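Long-range contacts in insecticidal crystal protein Cry35Ab1 (Bacillus thuringiensis, PDB 4JP0), which forms one half of a binary insecticidal toxin active on western corn rootworm, probably attacking the larval midgut epithelium: residues V72-I77 with I121-D125; T81-T85 with G266-E270; N96-I102 with Q133-L137; Y203-Q209 with T316-R322; R213-S217 with Y229-W233. All coordinates share one frame. Numbering follows the deposited sequence.

Contact 1: residues V72-I77 with I121-D125; sequences VNNDKI and IRLTD
Leu-123, in its mt rotamer, lies over the apolar side chains of a tight hairpin: its CG is 3.8 Å from CD1 of Ile-77, whose mm rotamer swings that methyl across, and Val-72 (chi1 t) flanks it. The hairpin 72-77 turns through a type I' beta turn from Asn-73 to Lys-76, with Asn-74 and Asp-75 both at positive phi; Asn-73 N to Lys-76 O (3.0 Å) and Lys-76 N to Asn-73 O (2.9 Å) close it. Strand 121-124 passes the turn with Asp-75 opposite Leu-123 (CA-CA 4.8 Å), and one backbone hydrogen bond joins them, Leu-123 N to Asp-75 O, 2.9 Å. Such hairpins packed round a shared core build the ricin-type beta-trefoil, to which both segments belong; Trp-91 touches Val-72, Ile-77 and Leu-123 from the core. Further out, Lys-76 lays its CG over one face of the Arg-122 guanidinium, 3.5 Å from NE, while its NZ curls back to Asn-74 O (2.8 Å) and Arg-122 NH1 bonds to Ile-121 O (3.0 Å). Water 1 bridges Ile-77 N (2.9 Å) and Ile-121 O (2.8 Å). Asp-75 sends its carboxylate to a salt bridge with Lys-108.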
# COMPACT_ATOMS: atom_id res chain seq x y z
N VAL A 72 12.18 2.35 -22.55
CA VAL A 72 12.26 2.78 -23.93
C VAL A 72 12.94 4.13 -24.06
O VAL A 72 12.56 5.10 -23.41
CB VAL A 72 10.86 2.89 -24.54
CG1 VAL A 72 10.91 3.39 -26.00
CG2 VAL A 72 10.14 1.54 -24.43
N ASN A 73 13.95 4.18 -24.92
CA ASN A 73 14.61 5.45 -25.22
C ASN A 73 14.80 5.52 -26.72
O ASN A 73 15.43 4.64 -27.30
CB ASN A 73 15.99 5.49 -24.61
CG ASN A 73 15.97 5.64 -23.12
OD1 ASN A 73 16.66 4.88 -22.40
ND2 ASN A 73 15.24 6.64 -22.63
N ASN A 74 14.22 6.52 -27.37
CA ASN A 74 14.40 6.65 -28.81
C ASN A 74 14.19 5.35 -29.60
O ASN A 74 15.02 4.93 -30.40
CB ASN A 74 15.80 7.23 -29.08
CG ASN A 74 15.98 8.62 -28.45
OD1 ASN A 74 15.12 9.49 -28.62
ND2 ASN A 74 17.07 8.83 -27.71
N ASP A 75 13.07 4.69 -29.30
CA ASP A 75 12.64 3.48 -30.00
C ASP A 75 13.46 2.26 -29.74
O ASP A 75 13.23 1.23 -30.37
CB ASP A 75 12.55 3.70 -31.52
CG ASP A 75 11.64 4.86 -31.87
OD1 ASP A 75 10.56 5.02 -31.29
OD2 ASP A 75 12.09 5.69 -32.82
N LYS A 76 14.44 2.37 -28.85
CA LYS A 76 15.25 1.20 -28.51
C LYS A 76 14.87 0.81 -27.10
O LYS A 76 14.31 1.63 -26.37
CB LYS A 76 16.73 1.56 -28.60
CG LYS A 76 17.15 1.95 -30.01
CD LYS A 76 18.47 2.71 -30.07
CE LYS A 76 18.34 4.21 -29.83
NZ LYS A 76 17.78 4.96 -30.99
N ILE A 77 15.18 -0.43 -26.69
CA ILE A 77 14.85 -0.86 -25.36
C ILE A 77 16.13 -1.22 -24.65
O ILE A 77 16.99 -1.92 -25.21
CB ILE A 77 13.98 -2.17 -25.36
CG1 ILE A 77 12.72 -2.03 -26.23
CG2 ILE A 77 13.63 -2.50 -23.93
CD1 ILE A 77 11.92 -0.80 -25.93
N ILE A 121 15.93 -5.33 -31.79
CA ILE A 121 14.52 -5.17 -31.42
C ILE A 121 14.28 -3.67 -31.21
O ILE A 121 15.11 -2.98 -30.64
CB ILE A 121 14.13 -6.07 -30.22
CG1 ILE A 121 12.63 -5.93 -29.84
CG2 ILE A 121 14.92 -5.70 -28.99
CD1 ILE A 121 12.29 -6.99 -28.74
N ARG A 122 13.19 -3.17 -31.76
CA ARG A 122 12.88 -1.74 -31.72
C ARG A 122 11.39 -1.54 -31.49
O ARG A 122 10.63 -2.49 -31.56
CB ARG A 122 13.19 -1.16 -33.10
CG ARG A 122 14.70 -1.12 -33.49
CD ARG A 122 15.51 -0.17 -32.57
NE ARG A 122 16.93 -0.03 -32.93
CZ ARG A 122 17.92 -0.73 -32.41
NH1 ARG A 122 17.67 -1.68 -31.51
NH2 ARG A 122 19.18 -0.46 -32.76
N LEU A 123 10.96 -0.31 -31.19
CA LEU A 123 9.56 -0.00 -31.09
C LEU A 123 9.24 0.68 -32.40
O LEU A 123 10.03 1.53 -32.86
CB LEU A 123 9.29 1.00 -29.97
CG LEU A 123 9.38 0.38 -28.57
CD1 LEU A 123 9.17 1.49 -27.59
CD2 LEU A 123 8.26 -0.65 -28.42
N THR A 124 8.15 0.27 -33.04
CA THR A 124 7.66 1.02 -34.19
C THR A 124 6.14 0.94 -34.29
O THR A 124 5.47 0.32 -33.45
CB THR A 124 8.36 0.63 -35.47
OG1 THR A 124 8.06 1.64 -36.46
CG2 THR A 124 7.77 -0.65 -36.01
N ASP A 125 5.57 1.62 -35.27
CA ASP A 125 4.13 1.67 -35.37
C ASP A 125 3.54 0.32 -35.72
O ASP A 125 4.11 -0.42 -36.53
CB ASP A 125 3.76 2.72 -36.39
CG ASP A 125 4.61 3.95 -36.22
OD1 ASP A 125 4.34 4.73 -35.27
OD2 ASP A 125 5.59 4.21 -36.95
O HOH W 1 16.47 -2.53 -28.21

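Contact 2: residues T81-T85 with G266-E270; sequences TYSST and GGTDE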
# COMPACT_ATOMS: atom_id res chain seq x y z
N THR A 81 16.80 1.45 -14.08
CA THR A 81 16.17 1.43 -12.77
C THR A 81 14.67 1.79 -12.83
O THR A 81 14.29 2.82 -13.39
CB THR A 81 16.90 2.43 -11.87
OG1 THR A 81 18.28 2.06 -11.77
CG2 THR A 81 16.37 2.37 -10.43
N TYR A 82 13.84 0.97 -12.20
CA TYR A 82 12.43 1.21 -12.20
C TYR A 82 12.14 2.57 -11.63
O TYR A 82 12.72 2.96 -10.62
CB TYR A 82 11.67 0.16 -11.37
CG TYR A 82 10.22 0.50 -11.21
CD1 TYR A 82 9.38 0.61 -12.34
CD2 TYR A 82 9.67 0.73 -9.96
CE1 TYR A 82 8.03 0.92 -12.21
CE2 TYR A 82 8.32 1.04 -9.82
CZ TYR A 82 7.51 1.15 -10.95
OH TYR A 82 6.18 1.44 -10.81
N SER A 83 11.26 3.29 -12.29
CA SER A 83 10.77 4.55 -11.75
C SER A 83 9.25 4.58 -11.87
O SER A 83 8.74 4.47 -13.01
CB SER A 83 11.35 5.73 -12.52
OG SER A 83 10.57 6.89 -12.20
N SER A 84 8.52 4.76 -10.75
CA SER A 84 7.06 4.71 -10.82
C SER A 84 6.48 5.97 -11.45
O SER A 84 5.28 6.06 -11.64
CB SER A 84 6.41 4.40 -9.45
OG SER A 84 6.58 5.47 -8.53
N THR A 85 7.33 6.92 -11.81
CA THR A 85 6.86 8.11 -12.46
C THR A 85 7.32 8.19 -13.90
O THR A 85 7.11 9.21 -14.55
CB THR A 85 7.26 9.37 -11.66
OG1 THR A 85 8.66 9.31 -11.31
CG2 THR A 85 6.56 9.37 -10.30
N GLY A 266 11.89 3.25 -6.67
CA GLY A 266 10.94 3.70 -7.68
C GLY A 266 9.57 4.12 -7.17
O GLY A 266 8.88 4.87 -7.83
N GLY A 267 9.16 3.64 -5.99
CA GLY A 267 7.85 4.00 -5.45
C GLY A 267 6.65 3.20 -5.96
O GLY A 267 6.80 2.25 -6.73
N THR A 268 5.45 3.57 -5.52
CA THR A 268 4.24 2.81 -5.82
C THR A 268 3.19 3.63 -6.56
O THR A 268 2.00 3.26 -6.56
CB THR A 268 3.64 2.29 -4.50
OG1 THR A 268 3.70 3.34 -3.52
CG2 THR A 268 4.50 1.18 -3.90
N ASP A 269 3.59 4.72 -7.20
CA ASP A 269 2.63 5.57 -7.87
C ASP A 269 1.78 4.81 -8.86
O ASP A 269 0.66 5.13 -9.05
CB ASP A 269 3.25 6.76 -8.58
CG ASP A 269 2.22 7.80 -8.92
OD1 ASP A 269 1.66 8.35 -7.98
OD2 ASP A 269 1.91 8.01 -10.08
N GLU A 270 2.35 3.81 -9.48
CA GLU A 270 1.63 3.09 -10.51
C GLU A 270 0.68 2.03 -9.99
O GLU A 270 0.04 1.35 -10.80
CB GLU A 270 2.59 2.51 -11.57
CG GLU A 270 3.17 3.56 -12.50
CD GLU A 270 4.43 3.11 -13.21
OE1 GLU A 270 5.03 2.08 -12.82
OE2 GLU A 270 4.87 3.79 -14.14
O HOH W 2 4.21 1.53 -8.78
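This is a buried loop-to-loop contact between the two parts of the toxin: 81-85, in the ricin-type lectin region, meets 266-270, the approach to helix 272-279 in the Toxin_10 region. Polar groups do most of the work. The carbonyl of Gly-266 takes two hydrogen bonds from one residue, from Ser-84 N at 2.9 Å and from Ser-84 OG at a very short 2.5 Å. Ser-84, in its p rotamer, is thereby set to receive a weak bond at OG from Asp-269 N (3.4 Å). Tyr-82 reaches along the second loop and gives its OH to Glu-270 OE1, again very short at 2.4 Å. The loop 81-85 holds its own shape through an ST turn, Thr-85 N to Ser-83 OG (3.3 Å), while Gln-89, the first residue of a Gln-x-Trp motif of the lectin fold, binds Ser-83 N and Thr-81 O. Two glycines make the close approach possible: a CB on Gly-266 would clash with Tyr-82 CD2, and Gly-267, at phi 83° and psi -177°, has backbone angles that call for glycine and would put a CB against Ser-84 OG. Water 2 donates to Tyr-82 OH (2.8 Å) and weakly to Gly-267 O (3.4 Å), and accepts weakly from Glu-270 N (3.0 Å). Ile-58 of strand 56-61 touches both Tyr-82 and Glu-270.

Contact 3: residues N96-I102 with Q133-L137; sequences NGSSYVI and QQWNL
Gln-133 starts the second segment: Gln-133 O accepts from water 4 (2.8 Å), which in turn accepts from Ile-102 N (2.9 Å); its side chain turns to Asp-125. Gln-134, folded mm, receives Asn-96 ND2 at OE1 (2.9 Å), and water 3 bridges that OE1 (2.5 Å) to Asn-96 O (2.6 Å). Trp-135 pairs with Tyr-100 in a single antiparallel hydrogen-bonded bridge, CA-CA 5.0 Å, N to O 2.8 Å in both directions. The strands splay at 111°, so no ladder follows. Trp-135 CB rests on Ile-102 CD1 (3.8 Å), and its NE1 binds Leu-110 O. Asn-136 brings OD1 to 2.9 Å from Ser-99 OG. Leu-137 CD1 lies 4.2 Å from Tyr-100 CD1. Opposite, a type II' turn from Asn-96 to Ser-99, with Gly-97 at phi 65° and psi -127°, leads into strand 99-102. Gln-133 and Trp-135 form the Gln-x-Trp signature of ricin-type beta-trefoils. With one bridge, side-chain amides and waters supply much of the polar linkage, while the apolar atoms of Trp-135, Ile-102 and Leu-137 pack together.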
# COMPACT_ATOMS: atom_id res chain seq x y z
N ASN A 96 -3.18 -11.70 -29.50
CA ASN A 96 -3.44 -11.54 -30.93
C ASN A 96 -3.30 -12.91 -31.55
O ASN A 96 -2.21 -13.31 -31.96
CB ASN A 96 -2.46 -10.55 -31.58
CG ASN A 96 -2.91 -10.10 -32.96
OD1 ASN A 96 -4.11 -9.92 -33.23
ND2 ASN A 96 -1.94 -9.87 -33.84
N GLY A 97 -4.41 -13.63 -31.59
CA GLY A 97 -4.40 -15.00 -32.04
C GLY A 97 -3.57 -15.81 -31.06
O GLY A 97 -3.77 -15.77 -29.85
N SER A 98 -2.60 -16.54 -31.59
CA SER A 98 -1.81 -17.43 -30.76
C SER A 98 -0.57 -16.76 -30.16
O SER A 98 0.22 -17.40 -29.46
CB SER A 98 -1.41 -18.66 -31.59
OG SER A 98 -1.01 -18.26 -32.90
N SER A 99 -0.37 -15.49 -30.41
CA SER A 99 0.79 -14.80 -29.86
C SER A 99 0.37 -13.52 -29.14
O SER A 99 -0.74 -13.38 -28.75
CB SER A 99 1.77 -14.51 -30.98
OG SER A 99 2.26 -15.67 -31.55
N TYR A 100 1.27 -12.60 -29.00
CA TYR A 100 0.96 -11.34 -28.33
C TYR A 100 1.64 -10.17 -28.99
O TYR A 100 2.73 -10.29 -29.51
CB TYR A 100 1.49 -11.35 -26.89
CG TYR A 100 0.84 -12.33 -25.95
CD1 TYR A 100 1.42 -13.56 -25.68
CD2 TYR A 100 -0.34 -12.01 -25.30
CE1 TYR A 100 0.85 -14.45 -24.80
CE2 TYR A 100 -0.91 -12.90 -24.40
CZ TYR A 100 -0.32 -14.12 -24.15
OH TYR A 100 -0.92 -15.01 -23.27
N VAL A 101 0.98 -9.01 -28.91
CA VAL A 101 1.59 -7.76 -29.33
C VAL A 101 2.01 -7.07 -28.04
O VAL A 101 1.21 -7.05 -27.06
CB VAL A 101 0.57 -6.87 -30.08
CG1 VAL A 101 1.13 -5.42 -30.30
CG2 VAL A 101 0.19 -7.54 -31.41
N ILE A 102 3.24 -6.57 -28.00
CA ILE A 102 3.74 -5.92 -26.79
C ILE A 102 3.84 -4.45 -27.12
O ILE A 102 4.60 -4.04 -27.98
CB ILE A 102 5.10 -6.53 -26.33
CG1 ILE A 102 4.88 -7.99 -25.93
CG2 ILE A 102 5.63 -5.75 -25.13
CD1 ILE A 102 6.17 -8.85 -25.76
N GLN A 133 6.01 -8.43 -35.35
CA GLN A 133 5.46 -7.72 -34.22
C GLN A 133 4.67 -8.68 -33.32
O GLN A 133 3.96 -8.26 -32.42
CB GLN A 133 4.56 -6.57 -34.75
CG GLN A 133 5.43 -5.47 -35.42
CD GLN A 133 4.61 -4.29 -35.90
OE1 GLN A 133 3.42 -4.44 -36.13
NE2 GLN A 133 5.23 -3.12 -35.99
N GLN A 134 4.84 -9.99 -33.53
CA GLN A 134 4.14 -10.96 -32.70
C GLN A 134 5.16 -11.71 -31.81
O GLN A 134 6.23 -12.09 -32.27
CB GLN A 134 3.35 -11.97 -33.52
CG GLN A 134 2.55 -11.41 -34.72
CD GLN A 134 1.57 -10.36 -34.29
OE1 GLN A 134 0.79 -10.59 -33.37
NE2 GLN A 134 1.57 -9.21 -34.98
N TRP A 135 4.77 -11.97 -30.56
CA TRP A 135 5.67 -12.49 -29.54
C TRP A 135 5.02 -13.60 -28.73
O TRP A 135 3.82 -13.56 -28.46
CB TRP A 135 6.08 -11.34 -28.58
CG TRP A 135 6.73 -10.21 -29.32
CD1 TRP A 135 6.12 -9.19 -29.94
CD2 TRP A 135 8.12 -10.10 -29.65
NE1 TRP A 135 7.03 -8.40 -30.61
CE2 TRP A 135 8.28 -8.94 -30.45
CE3 TRP A 135 9.26 -10.83 -29.29
CZ2 TRP A 135 9.52 -8.51 -30.91
CZ3 TRP A 135 10.51 -10.40 -29.74
CH2 TRP A 135 10.63 -9.24 -30.55
N ASN A 136 5.85 -14.55 -28.30
CA ASN A 136 5.40 -15.66 -27.50
C ASN A 136 6.01 -15.57 -26.13
O ASN A 136 7.16 -15.20 -26.01
CB ASN A 136 5.86 -16.95 -28.15
CG ASN A 136 5.18 -17.17 -29.50
OD1 ASN A 136 3.95 -17.01 -29.63
ND2 ASN A 136 5.97 -17.48 -30.51
N LEU A 137 5.21 -15.93 -25.11
CA LEU A 137 5.68 -15.95 -23.73
C LEU A 137 5.73 -17.38 -23.25
O LEU A 137 4.69 -18.10 -23.30
CB LEU A 137 4.81 -15.07 -22.83
CG LEU A 137 5.32 -13.61 -22.72
CD1 LEU A 137 5.16 -12.84 -24.00
CD2 LEU A 137 4.59 -12.87 -21.58
O HOH W 3 -0.15 -12.85 -33.55
O HOH W 4 4.48 -6.27 -30.57

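Contact 4: residues Y203-Q209 with T316-R322; sequences YILKKYQ and TSLELYR
Strands 203-209 and 316-322 run antiparallel at 162°, axes 4.6 Å apart. Ile-204 with Tyr-321, Lys-206 with Glu-319 and Tyr-208 with Ser-317 are hydrogen-bonded pairs, their six N-to-O bonds 2.8 to 3.0 Å long; Leu-205 with Leu-320, Lys-207 with Leu-318 and Gln-209 with Thr-316 are the non-hydrogen-bonded pairs between and beyond. On the face carrying Lys-206, that side chain stretches out as mttt diagonally to Tyr-321 (chi1 -58°, chi2 80°), placing NZ over the ring face, 4.6 Å from the centroid, a cation-pi contact. The same NZ donates to Tyr-208 OH (3.2 Å) and forms a salt bridge with Glu-327. Glu-319, chi1 m and chi2 t, takes Tyr-321 OH at OE1 (2.4 Å, very short) and Ser-317 OG at OE2 (2.6 Å). The other face is greasier: Leu-205 and Leu-320, both tp, meet CB to CD1 at 4.0 Å, Leu-318 is mt, and Lys-207 CG lies 3.7 Å from Leu-318 CD2. Gln-209 NE2 binds Thr-316 OG1 (3.1 Å). At the far end Tyr-203 (chi1 -80°) offers its ring face to Arg-322 CA, 4.1 Å from the centroid, a CH-pi contact; Asp-188 binds both residues' polar ends. These are the two middle strands of a four-stranded antiparallel sheet, edged by 174-182 and 327-346, with helix 240-247 covering the leucine face.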
# COMPACT_ATOMS: atom_id res chain seq x y z
N TYR A 203 5.93 -8.42 -1.93
CA TYR A 203 5.89 -8.14 -0.48
C TYR A 203 4.44 -8.05 -0.06
O TYR A 203 3.57 -7.74 -0.88
CB TYR A 203 6.56 -6.78 -0.18
CG TYR A 203 8.09 -6.85 -0.15
CD1 TYR A 203 8.82 -7.25 -1.26
CD2 TYR A 203 8.81 -6.48 1.02
CE1 TYR A 203 10.22 -7.35 -1.23
CE2 TYR A 203 10.15 -6.54 1.07
CZ TYR A 203 10.87 -6.97 -0.06
OH TYR A 203 12.24 -7.02 0.00
N ILE A 204 4.17 -8.26 1.23
CA ILE A 204 2.83 -8.13 1.78
C ILE A 204 2.71 -6.80 2.53
O ILE A 204 3.50 -6.49 3.43
CB ILE A 204 2.55 -9.28 2.76
CG1 ILE A 204 2.60 -10.61 2.02
CG2 ILE A 204 1.14 -9.17 3.40
CD1 ILE A 204 2.68 -11.83 2.99
N LEU A 205 1.75 -6.00 2.11
CA LEU A 205 1.47 -4.72 2.78
C LEU A 205 0.08 -4.86 3.47
O LEU A 205 -0.95 -5.15 2.83
CB LEU A 205 1.52 -3.58 1.75
CG LEU A 205 1.15 -2.17 2.21
CD1 LEU A 205 1.95 -1.74 3.44
CD2 LEU A 205 1.31 -1.16 1.04
N LYS A 206 0.08 -4.70 4.79
CA LYS A 206 -1.11 -4.88 5.59
C LYS A 206 -1.51 -3.56 6.17
O LYS A 206 -0.65 -2.70 6.45
CB LYS A 206 -0.78 -5.76 6.79
CG LYS A 206 -0.16 -7.09 6.46
CD LYS A 206 -0.16 -7.96 7.72
CE LYS A 206 0.63 -9.22 7.51
NZ LYS A 206 0.56 -10.13 8.67
N LYS A 207 -2.82 -3.42 6.38
CA LYS A 207 -3.38 -2.27 7.11
C LYS A 207 -4.23 -2.76 8.28
O LYS A 207 -5.27 -3.41 8.07
CB LYS A 207 -4.25 -1.36 6.23
CG LYS A 207 -4.50 -0.02 6.92
CD LYS A 207 -5.52 0.91 6.19
CE LYS A 207 -6.97 0.48 6.44
NZ LYS A 207 -7.96 1.40 5.78
N TYR A 208 -3.78 -2.47 9.50
CA TYR A 208 -4.52 -2.80 10.70
C TYR A 208 -5.12 -1.54 11.27
O TYR A 208 -4.54 -0.45 11.14
CB TYR A 208 -3.60 -3.35 11.78
CG TYR A 208 -3.01 -4.71 11.49
CD1 TYR A 208 -1.71 -4.86 10.99
CD2 TYR A 208 -3.74 -5.86 11.70
CE1 TYR A 208 -1.18 -6.14 10.72
CE2 TYR A 208 -3.20 -7.12 11.44
CZ TYR A 208 -1.92 -7.24 10.95
OH TYR A 208 -1.40 -8.52 10.70
N GLN A 209 -6.29 -1.69 11.89
CA GLN A 209 -6.87 -0.57 12.64
C GLN A 209 -7.34 -1.10 13.99
O GLN A 209 -7.56 -2.31 14.15
CB GLN A 209 -8.00 0.11 11.88
CG GLN A 209 -7.52 0.88 10.66
CD GLN A 209 -8.67 1.51 9.89
OE1 GLN A 209 -9.71 0.88 9.70
NE2 GLN A 209 -8.47 2.74 9.42
N THR A 316 -4.24 3.64 12.76
CA THR A 316 -4.04 2.84 11.54
C THR A 316 -2.57 2.45 11.49
O THR A 316 -1.68 3.30 11.60
CB THR A 316 -4.40 3.65 10.31
OG1 THR A 316 -5.80 3.91 10.34
CG2 THR A 316 -4.22 2.82 9.01
N SER A 317 -2.30 1.16 11.31
CA SER A 317 -0.93 0.69 11.24
C SER A 317 -0.67 0.07 9.85
O SER A 317 -1.28 -0.92 9.49
CB SER A 317 -0.67 -0.38 12.31
OG SER A 317 0.69 -0.78 12.31
N LEU A 318 0.22 0.68 9.08
CA LEU A 318 0.60 0.17 7.77
C LEU A 318 1.90 -0.60 7.99
O LEU A 318 2.85 -0.06 8.56
CB LEU A 318 0.81 1.35 6.84
CG LEU A 318 -0.51 1.84 6.25
CD1 LEU A 318 -0.34 3.06 5.33
CD2 LEU A 318 -1.13 0.71 5.49
N GLU A 319 1.95 -1.87 7.58
CA GLU A 319 3.13 -2.69 7.89
C GLU A 319 3.49 -3.50 6.65
O GLU A 319 2.65 -4.12 6.05
CB GLU A 319 2.82 -3.64 9.06
CG GLU A 319 2.41 -2.91 10.35
CD GLU A 319 1.84 -3.84 11.44
OE1 GLU A 319 2.03 -5.06 11.38
OE2 GLU A 319 1.20 -3.36 12.39
N LEU A 320 4.77 -3.50 6.31
CA LEU A 320 5.25 -4.13 5.10
C LEU A 320 6.19 -5.27 5.44
O LEU A 320 7.11 -5.10 6.26
CB LEU A 320 6.00 -3.09 4.28
CG LEU A 320 6.58 -3.57 2.95
CD1 LEU A 320 5.46 -3.85 1.98
CD2 LEU A 320 7.53 -2.51 2.35
N TYR A 321 5.98 -6.41 4.77
CA TYR A 321 6.71 -7.65 5.04
C TYR A 321 7.30 -8.31 3.80
O TYR A 321 6.63 -8.37 2.73
CB TYR A 321 5.75 -8.68 5.64
CG TYR A 321 5.05 -8.21 6.92
CD1 TYR A 321 3.95 -7.36 6.86
CD2 TYR A 321 5.52 -8.60 8.17
CE1 TYR A 321 3.33 -6.94 8.00
CE2 TYR A 321 4.87 -8.19 9.34
CZ TYR A 321 3.80 -7.34 9.23
OH TYR A 321 3.15 -6.90 10.38
N ARG A 322 8.55 -8.77 3.93
CA ARG A 322 9.14 -9.66 2.94
C ARG A 322 8.40 -10.97 3.13
O ARG A 322 7.93 -11.26 4.24
CB ARG A 322 10.56 -10.01 3.28
CG ARG A 322 11.58 -9.01 3.04
CD ARG A 322 13.00 -9.62 3.09
NE ARG A 322 13.93 -8.54 3.38
CZ ARG A 322 15.01 -8.66 4.12
NH1 ARG A 322 15.34 -9.83 4.66
NH2 ARG A 322 15.76 -7.58 4.31

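Contact 5: residues R213-S217 with Y229-W233; sequences RAVGS and YTYEW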
# COMPACT_ATOMS: atom_id res chain seq x y z
N ARG A 213 -6.25 4.73 23.60
CA ARG A 213 -6.42 5.90 24.45
C ARG A 213 -5.64 7.08 23.88
O ARG A 213 -4.52 6.91 23.45
CB ARG A 213 -5.91 5.55 25.86
CG ARG A 213 -5.56 6.72 26.76
CD ARG A 213 -4.93 6.30 28.10
NE ARG A 213 -4.04 7.33 28.63
CZ ARG A 213 -3.68 7.43 29.91
NH1 ARG A 213 -4.15 6.56 30.80
NH2 ARG A 213 -2.85 8.40 30.30
N ALA A 214 -6.25 8.26 23.85
CA ALA A 214 -5.54 9.44 23.39
C ALA A 214 -4.73 10.02 24.55
O ALA A 214 -5.28 10.30 25.62
CB ALA A 214 -6.50 10.46 22.91
N VAL A 215 -3.44 10.20 24.32
CA VAL A 215 -2.55 10.74 25.33
C VAL A 215 -3.03 12.17 25.68
O VAL A 215 -3.24 13.02 24.79
CB VAL A 215 -1.07 10.73 24.84
CG1 VAL A 215 -0.14 11.21 25.96
CG2 VAL A 215 -0.64 9.33 24.32
N GLY A 216 -3.24 12.39 26.97
CA GLY A 216 -3.68 13.68 27.51
C GLY A 216 -5.18 13.76 27.77
O GLY A 216 -5.68 14.70 28.43
N SER A 217 -5.93 12.76 27.29
CA SER A 217 -7.38 12.81 27.33
C SER A 217 -8.04 12.34 28.64
O SER A 217 -9.26 12.44 28.78
CB SER A 217 -7.97 12.01 26.15
OG SER A 217 -7.89 10.61 26.40
N TYR A 229 -8.70 20.90 27.96
CA TYR A 229 -7.59 19.97 27.91
C TYR A 229 -7.08 19.80 26.49
O TYR A 229 -7.67 20.30 25.52
CB TYR A 229 -7.97 18.62 28.52
CG TYR A 229 -8.93 17.79 27.69
CD1 TYR A 229 -8.47 16.75 26.87
CD2 TYR A 229 -10.30 18.04 27.72
CE1 TYR A 229 -9.34 15.99 26.12
CE2 TYR A 229 -11.19 17.27 26.95
CZ TYR A 229 -10.70 16.25 26.16
OH TYR A 229 -11.57 15.48 25.41
N THR A 230 -5.97 19.09 26.37
CA THR A 230 -5.41 18.83 25.06
C THR A 230 -5.01 17.36 24.96
O THR A 230 -4.51 16.77 25.92
CB THR A 230 -4.20 19.75 24.84
OG1 THR A 230 -3.68 19.57 23.53
CG2 THR A 230 -3.05 19.35 25.74
N TYR A 231 -5.28 16.76 23.82
CA TYR A 231 -4.84 15.39 23.59
C TYR A 231 -3.99 15.43 22.35
O TYR A 231 -4.06 16.39 21.58
CB TYR A 231 -6.00 14.40 23.44
CG TYR A 231 -6.87 14.62 22.24
CD1 TYR A 231 -6.56 14.04 21.02
CD2 TYR A 231 -8.02 15.40 22.32
CE1 TYR A 231 -7.35 14.24 19.93
CE2 TYR A 231 -8.83 15.59 21.22
CZ TYR A 231 -8.48 15.00 20.02
OH TYR A 231 -9.24 15.17 18.90
N GLU A 232 -3.17 14.41 22.18
CA GLU A 232 -2.27 14.29 21.04
C GLU A 232 -2.81 13.35 19.97
O GLU A 232 -3.49 12.38 20.27
CB GLU A 232 -0.95 13.74 21.53
CG GLU A 232 -0.25 14.65 22.54
CD GLU A 232 0.96 13.98 23.16
OE1 GLU A 232 1.44 12.96 22.57
OE2 GLU A 232 1.42 14.46 24.22
N TRP A 233 -2.48 13.63 18.72
CA TRP A 233 -2.84 12.72 17.65
C TRP A 233 -1.83 12.93 16.54
O TRP A 233 -0.92 13.75 16.68
CB TRP A 233 -4.26 12.93 17.17
CG TRP A 233 -4.53 14.32 16.62
CD1 TRP A 233 -4.80 15.46 17.33
CD2 TRP A 233 -4.60 14.67 15.25
NE1 TRP A 233 -5.01 16.51 16.47
CE2 TRP A 233 -4.88 16.05 15.18
CE3 TRP A 233 -4.41 13.97 14.06
CZ2 TRP A 233 -5.00 16.73 13.97
CZ3 TRP A 233 -4.52 14.64 12.86
CH2 TRP A 233 -4.81 16.00 12.82
O HOH W 5 -2.63 9.97 21.48
O HOH W 6 -11.78 13.04 27.74
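Ala-214 opens the turn by facing the second strand, CB to Tyr-231 CB at 4.0 Å. Ser-217 N to Ala-214 O (3.0 Å) closes a type II beta turn from Ala-214 to Ser-217, and Ser-217 OG adds a second bond to the same O (2.7 Å). Val-215, next along, supplies the one direct hydrogen bond between the segments, Glu-232 N to Val-215 O at 3.0 Å; the same O lies 3.1 Å from Tyr-231 CA in a CA-H...O contact. Val-215 N donates to water 5 (3.0 Å), which passes on to Glu-232 O (2.8 Å), so the two backbones are tied both directly and through solvent. Gly-216 comes closest to Tyr-231 (CA-CA 4.4 Å): at phi 98° and psi -10° a side chain would jam against the preceding carbonyl and strike Thr-230 O. Ser-217 then sets CB 4.1 Å from Tyr-231 CB and CA 3.9 Å from Tyr-229 CE1, while its OG also binds Gly-311 N of strand 307-323. Tyr-231 stacks on Tyr-341, and Tyr-229 OH bonds to the hydroxyl of that same tyrosine. Glycine is common at the third position of a type II turn, which here interrupts the long strand 202-221 beside strand 225-234.

The contacts are strung along an elongated chain. Contacts 1 and 3 share the beta-trefoil, centres about 17 Å apart, and touch where Ile-121 packs on Trp-135 and Asp-125 O probably bonds to Gln-133 NE2; their segments alternate in sequence. Contact 2 spans 180 residues to join this lectin-like region to the Toxin_10 region, its centre about 20 Å from that of contact 1 and 19 Å from that of contact 4. Contacts 4 and 5 both use strand 202-221, with centres about 25 Å apart, contact 5 nested inside the loop that contact 4 closes. Contacts 3 and 5 lie on opposite sides of the chain's centre, their centres about 60 Å apart; contact 2 sits between them, where the lectin-like region meets the Toxin_10 region.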